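PDB 4KRD: PHO85 cyclin-10, which partners the cyclin-dependent kinase Pho85, forming a holoenzyme that phosphorylates and negatively regulates glycogen synthase Gsy2, so limiting glycogen accumulation when growth conditions are favourable. Local coordinates for residues E45-L49 with L199-R203. Sequence-based numbering, arbitrary orientation.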
loop_
_atom_site.group_PDB
_atom_site.type_symbol
_atom_site.label_atom_id
_atom_site.label_comp_id
_atom_site.label_asym_id
_atom_site.label_seq_id
_atom_site.Cartn_x
_atom_site.Cartn_y
_atom_site.Cartn_z
ATOM N N GLU B 45 -16.324 -6.671 -22.118
ATOM C CA GLU B 45 -16.633 -8.053 -22.498
ATOM C C GLU B 45 -16.719 -8.977 -21.279
ATOM O O GLU B 45 -17.518 -9.917 -21.252
ATOM C CB GLU B 45 -15.618 -8.571 -23.519
ATOM C CG GLU B 45 -16.055 -9.846 -24.220
ATOM C CD GLU B 45 -14.994 -10.379 -25.164
ATOM O OE1 GLU B 45 -13.966 -9.696 -25.345
ATOM O OE2 GLU B 45 -15.182 -11.482 -25.722
ATOM N N THR B 46 -15.909 -8.699 -20.258
ATOM C CA THR B 46 -15.980 -9.450 -19.003
ATOM C C THR B 46 -17.353 -9.267 -18.379
ATOM O O THR B 46 -17.977 -10.227 -17.918
ATOM C CB THR B 46 -14.888 -8.994 -18.003
ATOM O OG1 THR B 46 -13.588 -9.213 -18.568
ATOM C CG2 THR B 46 -14.993 -9.762 -16.689
ATOM N N ILE B 47 -17.828 -8.027 -18.369
ATOM C CA ILE B 47 -19.168 -7.748 -17.871
ATOM C C ILE B 47 -20.237 -8.511 -18.672
ATOM O O ILE B 47 -21.125 -9.146 -18.105
ATOM C CB ILE B 47 -19.484 -6.250 -17.893
ATOM C CG1 ILE B 47 -18.622 -5.527 -16.851
ATOM C CG2 ILE B 47 -20.966 -6.048 -17.592
ATOM C CD1 ILE B 47 -18.449 -4.029 -17.101
ATOM N N GLU B 48 -20.138 -8.459 -19.994
ATOM C CA GLU B 48 -21.108 -9.170 -20.825
ATOM C C GLU B 48 -21.132 -10.663 -20.543
ATOM O O GLU B 48 -22.201 -11.257 -20.491
ATOM C CB GLU B 48 -20.873 -8.883 -22.308
ATOM C CG GLU B 48 -21.212 -7.446 -22.667
ATOM C CD GLU B 48 -20.786 -7.062 -24.073
ATOM O OE1 GLU B 48 -20.382 -7.967 -24.850
ATOM O OE2 GLU B 48 -20.857 -5.849 -24.394
ATOM N N LEU B 49 -19.964 -11.272 -20.337
ATOM C CA LEU B 49 -19.915 -12.713 -20.061
ATOM C C LEU B 49 -20.424 -13.072 -18.669
ATOM O O LEU B 49 -21.106 -14.080 -18.487
ATOM C CB LEU B 49 -18.522 -13.284 -20.317
ATOM C CG LEU B 49 -18.104 -13.222 -21.785
ATOM C CD1 LEU B 49 -16.659 -13.621 -21.974
ATOM C CD2 LEU B 49 -19.029 -14.099 -22.645
ATOM N N LEU B 199 -10.735 -13.648 -18.954
ATOM C CA LEU B 199 -11.658 -13.305 -20.025
ATOM C C LEU B 199 -11.563 -14.334 -21.149
ATOM O O LEU B 199 -12.577 -14.754 -21.707
ATOM C CB LEU B 199 -11.322 -11.921 -20.571
ATOM C CG LEU B 199 -12.008 -11.537 -21.875
ATOM C CD1 LEU B 199 -13.515 -11.504 -21.674
ATOM C CD2 LEU B 199 -11.492 -10.201 -22.380
ATOM N N ASN B 200 -10.338 -14.733 -21.481
ATOM C CA ASN B 200 -10.126 -15.776 -22.485
ATOM C C ASN B 200 -10.761 -17.093 -22.060
ATOM O O ASN B 200 -11.432 -17.755 -22.858
ATOM C CB ASN B 200 -8.632 -15.955 -22.803
ATOM C CG ASN B 200 -8.059 -14.779 -23.583
ATOM O OD1 ASN B 200 -8.793 -13.907 -24.044
ATOM N ND2 ASN B 200 -6.747 -14.755 -23.740
ATOM N N GLU B 201 -10.570 -17.466 -20.797
ATOM C CA GLU B 201 -11.168 -18.689 -20.271
ATOM C C GLU B 201 -12.703 -18.648 -20.305
ATOM O O GLU B 201 -13.342 -19.614 -20.712
ATOM C CB GLU B 201 -10.650 -18.985 -18.857
ATOM C CG GLU B 201 -11.039 -20.360 -18.312
ATOM C CD GLU B 201 -10.366 -20.677 -16.987
ATOM O OE1 GLU B 201 -9.588 -19.829 -16.500
ATOM O OE2 GLU B 201 -10.617 -21.765 -16.431
ATOM N N LEU B 202 -13.295 -17.533 -19.893
ATOM C CA LEU B 202 -14.751 -17.399 -19.931
ATOM C C LEU B 202 -15.248 -17.461 -21.367
ATOM O O LEU B 202 -16.215 -18.157 -21.694
ATOM C CB LEU B 202 -15.172 -16.062 -19.342
ATOM C CG LEU B 202 -15.152 -15.936 -17.826
ATOM C CD1 LEU B 202 -15.309 -14.473 -17.434
ATOM C CD2 LEU B 202 -16.255 -16.789 -17.245
ATOM N N ARG B 203 -14.573 -16.697 -22.210
ATOM C CA ARG B 203 -14.864 -16.619 -23.623
ATOM C C ARG B 203 -14.966 -18.027 -24.201
ATOM O O ARG B 203 -15.852 -18.314 -24.996
ATOM C CB ARG B 203 -13.757 -15.814 -24.311
ATOM C CG ARG B 203 -14.098 -15.281 -25.676
ATOM C CD ARG B 203 -13.539 -13.873 -25.854
ATOM N NE ARG B 203 -12.086 -13.802 -25.751
ATOM C CZ ARG B 203 -11.393 -12.677 -25.913
ATOM N NH1 ARG B 203 -12.026 -11.544 -26.182
ATOM N NH2 ARG B 203 -10.070 -12.678 -25.812
#
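Start with the charged pair at the solvent-facing side. Glu45 OE1 sits 2.8 Å from Arg203 NH1 in a salt bridge, and NH1 also donates a hydrogen bond to the other carboxylate oxygen, Glu45 OE2, at 3.2 Å, so a single guanidinium nitrogen serves both oxygens. On the far side of the same group, Arg203 NH2 reaches Asn200 OD1, one turn back on its own helix, at 2.5 Å; the distance is short, but the 124° angle makes it a weak bond. The CA-to-CB bond of Arg203 points sideways relative to 45-49, but with chi2 at 140° and chi3 at +61° the guanidinium comes nearer, between Glu45 and Asn200.

Beneath the bridge the contact turns apolar. Leu49 CD1 lies 3.8 Å from Leu199 CD1 and 3.9 Å from Leu202 CB, filling the space between residues on successive turns. Leu49 CD1 also comes within 3.7 Å of Arg203 N, which already donates to Leu199 O at 2.8 Å. In the mainly helical cyclin domain, this is where helix 36-54, near the start of the modelled chain, packs against the final helix, 189-203; the local axes pass 10.2 Å apart at 38°, running in broadly the same direction.

Thr46 brings a hydroxyl into this buried layer, with OG1 3.9 Å from Leu199 CD1. Its polar need is met by the carbonyl oxygen of Asn42 within its own helix, while its side chain also touches helix 99-113. Glu201, which does not touch 45-49, pairs with Arg116 of strand 114-116 in a salt bridge.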